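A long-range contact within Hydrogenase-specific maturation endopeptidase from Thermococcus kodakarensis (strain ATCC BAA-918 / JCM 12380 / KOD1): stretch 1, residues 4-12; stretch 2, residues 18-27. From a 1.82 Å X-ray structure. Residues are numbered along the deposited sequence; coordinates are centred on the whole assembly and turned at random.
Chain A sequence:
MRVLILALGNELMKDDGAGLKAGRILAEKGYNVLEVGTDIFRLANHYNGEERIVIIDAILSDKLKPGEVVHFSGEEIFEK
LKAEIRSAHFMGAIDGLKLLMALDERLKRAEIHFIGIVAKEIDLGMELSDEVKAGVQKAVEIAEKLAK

Stretch 1 (4-12) LILALGNEL
Stretch 2 18-27: AGLKAGRILA

Glu11 and Arg24 form the salt bridge that ties the loop after the strand to the helix. Arg24 NH2 donates to Glu11 OE2 at 3.0 Å and Arg24 NH1 to Glu11 OE1 at 3.2 Å; both hydrogen bonds are weak, bent to 139° and 127°, and the opposite charges of the carboxylate and the guanidinium attract each other. Glu11 reaches out fully extended (chi1 t, chi2 t, chi3 -177°), and Arg24 meets it with chi1 m, chi2 t, chi3 t and chi4 105°. Lys21 adds a second positive charge, its NZ 4.0 Å from Glu11 OE1, beyond salt-bridge range, and 3.5 Å from Glu11 CG; its chi1 (-100°) and chi2 (97°) lie between wells before chi3 and chi4 run t.

One water joins the backbones where the strand ends: it donates to Leu8 O (2.7 Å) and accepts from Gly19 N (2.8 Å), a first-turn amide of the helical stretch. Gly19 CA also makes a CA-H...O contact with Leu8 O at 3.5 Å, with 137° at the hydrogen.

Residues 4-8 are an extended strand (phi -98 to -115°, psi 114 to 160°), and residues 18-27 are a regular alpha helix (phi near -62°, psi near -42°) with i to i+4 bonds such as Arg24 N to Leu20 O, 2.8 Å. The two run roughly antiparallel, at 143°, and their axes approach to 6.2 Å. Register is set by Ala7 and Leu20, whose CA atoms are 5.1 Å apart.

Glycines permit this close approach. A CB on Gly19 would lie 2.4 Å from Leu8 O, and one on Gly23 would lie 2.7 Å from Ala7 CB; both would clash. Ala7 CB instead sits 3.4 Å from Gly19 O and 4.1 Å from Gly23 CA. Gly9 (phi 133°, psi -179°) adopts backbone angles that themselves call for glycine, as a CB would jam against the preceding carbonyl oxygen.

Leu20 (chi1 m, chi2 t) leaves the helix sideways, but its end turns to the strand and loop. Its CD2 lies 3.5 Å from Ala7 O and 4.0 Å from Ala7 CB, while its CD1 lies 3.7 Å from Gly9 O and 3.9 Å from Glu11 CB. Farther along the helix, Leu26 meets Ile5 of the strand (both chi1 m, chi2 t); each points toward the other stretch, and Ile5 CD1 lies 3.8 Å from Leu26 CD1. Leu6 points away from the helix, as strand alternation requires. The contact buries 481 Å² in total.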

# COMPACT_ATOMS: atom_id res chain seq x y z
N LEU A 4 -3.60 -1.75 -10.90
CA LEU A 4 -2.27 -2.16 -10.45
C LEU A 4 -2.18 -2.02 -8.94
O LEU A 4 -2.57 -1.00 -8.39
CB LEU A 4 -1.18 -1.31 -11.12
CG LEU A 4 0.26 -1.43 -10.63
CD1 LEU A 4 0.82 -2.86 -10.75
CD2 LEU A 4 1.14 -0.47 -11.38
N ILE A 5 -1.67 -3.05 -8.27
CA ILE A 5 -1.52 -3.01 -6.82
C ILE A 5 -0.05 -2.77 -6.47
O ILE A 5 0.82 -3.45 -7.00
CB ILE A 5 -2.03 -4.30 -6.18
CG1 ILE A 5 -3.55 -4.41 -6.40
CG2 ILE A 5 -1.67 -4.37 -4.71
CD1 ILE A 5 -4.11 -5.78 -6.14
N LEU A 6 0.22 -1.77 -5.64
CA LEU A 6 1.57 -1.47 -5.18
C LEU A 6 1.70 -1.85 -3.72
O LEU A 6 1.05 -1.26 -2.88
CB LEU A 6 1.89 0.02 -5.34
CG LEU A 6 1.73 0.63 -6.73
CD1 LEU A 6 2.22 2.08 -6.70
CD2 LEU A 6 2.47 -0.20 -7.76
N ALA A 7 2.53 -2.85 -3.43
CA ALA A 7 2.73 -3.26 -2.05
C ALA A 7 3.98 -2.61 -1.51
O ALA A 7 5.05 -2.77 -2.09
CB ALA A 7 2.82 -4.77 -1.95
N LEU A 8 3.85 -1.92 -0.38
CA LEU A 8 4.94 -1.18 0.24
C LEU A 8 5.26 -1.81 1.57
O LEU A 8 4.41 -2.49 2.15
CB LEU A 8 4.59 0.30 0.48
CG LEU A 8 3.87 1.16 -0.57
CD1 LEU A 8 4.02 2.65 -0.27
CD2 LEU A 8 4.35 0.86 -1.96
N GLY A 9 6.46 -1.55 2.08
CA GLY A 9 6.84 -2.00 3.40
C GLY A 9 8.21 -2.66 3.45
O GLY A 9 8.91 -2.76 2.45
N ASN A 10 8.58 -3.09 4.65
CA ASN A 10 9.83 -3.81 4.89
C ASN A 10 9.50 -5.10 5.62
O ASN A 10 9.04 -5.08 6.77
CB ASN A 10 10.80 -2.95 5.69
CG ASN A 10 12.14 -3.64 5.93
OD1 ASN A 10 12.39 -4.75 5.46
ND2 ASN A 10 13.02 -2.95 6.65
N GLU A 11 9.72 -6.21 4.95
CA GLU A 11 9.35 -7.51 5.48
C GLU A 11 10.18 -7.92 6.70
O GLU A 11 9.77 -8.77 7.48
CB GLU A 11 9.48 -8.56 4.40
CG GLU A 11 8.82 -9.88 4.73
CD GLU A 11 9.27 -10.99 3.81
OE1 GLU A 11 8.75 -12.12 3.96
OE2 GLU A 11 10.15 -10.74 2.96
N LEU A 12 11.34 -7.30 6.86
CA LEU A 12 12.22 -7.66 7.97
C LEU A 12 11.88 -6.91 9.27
O LEU A 12 12.61 -7.02 10.26
CB LEU A 12 13.67 -7.41 7.58
CG LEU A 12 14.42 -8.56 6.90
CD1 LEU A 12 13.79 -8.99 5.58
CD2 LEU A 12 15.90 -8.21 6.70
N ALA A 18 3.39 -5.90 6.46
CA ALA A 18 1.98 -6.27 6.29
C ALA A 18 1.52 -6.02 4.85
O ALA A 18 0.86 -6.86 4.23
CB ALA A 18 1.12 -5.53 7.25
N GLY A 19 1.92 -4.87 4.32
CA GLY A 19 1.62 -4.53 2.93
C GLY A 19 2.14 -5.53 1.94
O GLY A 19 1.45 -5.90 0.99
N LEU A 20 3.38 -6.01 2.16
CA LEU A 20 3.99 -6.98 1.27
C LEU A 20 3.27 -8.32 1.35
O LEU A 20 3.08 -8.98 0.34
CB LEU A 20 5.49 -7.15 1.59
CG LEU A 20 6.36 -5.89 1.56
CD1 LEU A 20 7.83 -6.23 1.80
CD2 LEU A 20 6.20 -5.14 0.24
N LYS A 21 2.85 -8.70 2.55
CA LYS A 21 2.18 -9.98 2.73
C LYS A 21 0.82 -9.96 2.04
O LYS A 21 0.43 -10.92 1.37
CB LYS A 21 2.02 -10.30 4.22
CG LYS A 21 3.07 -11.28 4.76
CD LYS A 21 4.24 -10.57 5.44
CE LYS A 21 5.21 -11.59 6.07
NZ LYS A 21 6.26 -10.94 6.92
N ALA A 22 0.10 -8.86 2.20
CA ALA A 22 -1.16 -8.67 1.47
C ALA A 22 -0.92 -8.73 -0.04
O ALA A 22 -1.65 -9.40 -0.77
CB ALA A 22 -1.78 -7.36 1.86
N GLY A 23 0.14 -8.06 -0.50
CA GLY A 23 0.51 -8.12 -1.91
C GLY A 23 0.81 -9.52 -2.43
O GLY A 23 0.34 -9.92 -3.50
N ARG A 24 1.58 -10.28 -1.67
CA ARG A 24 1.88 -11.65 -2.06
C ARG A 24 0.61 -12.50 -2.14
O ARG A 24 0.46 -13.29 -3.06
CB ARG A 24 2.89 -12.27 -1.09
CG ARG A 24 4.24 -11.61 -1.16
CD ARG A 24 5.36 -12.48 -0.59
NE ARG A 24 6.60 -11.71 -0.51
CZ ARG A 24 7.11 -11.26 0.63
NH1 ARG A 24 6.48 -11.50 1.78
NH2 ARG A 24 8.24 -10.56 0.63
N ILE A 25 -0.31 -12.32 -1.20
CA ILE A 25 -1.59 -13.04 -1.26
C ILE A 25 -2.35 -12.67 -2.53
O ILE A 25 -2.88 -13.54 -3.22
CB ILE A 25 -2.49 -12.73 -0.05
CG1 ILE A 25 -1.88 -13.28 1.24
CG2 ILE A 25 -3.87 -13.35 -0.23
CD1 ILE A 25 -2.64 -12.83 2.49
N LEU A 26 -2.41 -11.38 -2.84
CA LEU A 26 -3.07 -10.95 -4.06
C LEU A 26 -2.35 -11.46 -5.32
O LEU A 26 -3.01 -11.83 -6.29
CB LEU A 26 -3.17 -9.42 -4.07
CG LEU A 26 -4.10 -8.86 -2.99
CD1 LEU A 26 -3.78 -7.40 -2.72
CD2 LEU A 26 -5.56 -9.04 -3.38
N ALA A 27 -1.02 -11.51 -5.28
CA ALA A 27 -0.25 -11.99 -6.43
C ALA A 27 -0.56 -13.47 -6.69
O ALA A 27 -0.76 -13.87 -7.84
CB ALA A 27 1.25 -11.78 -6.21
O HOH W 1 3.97 -3.06 4.74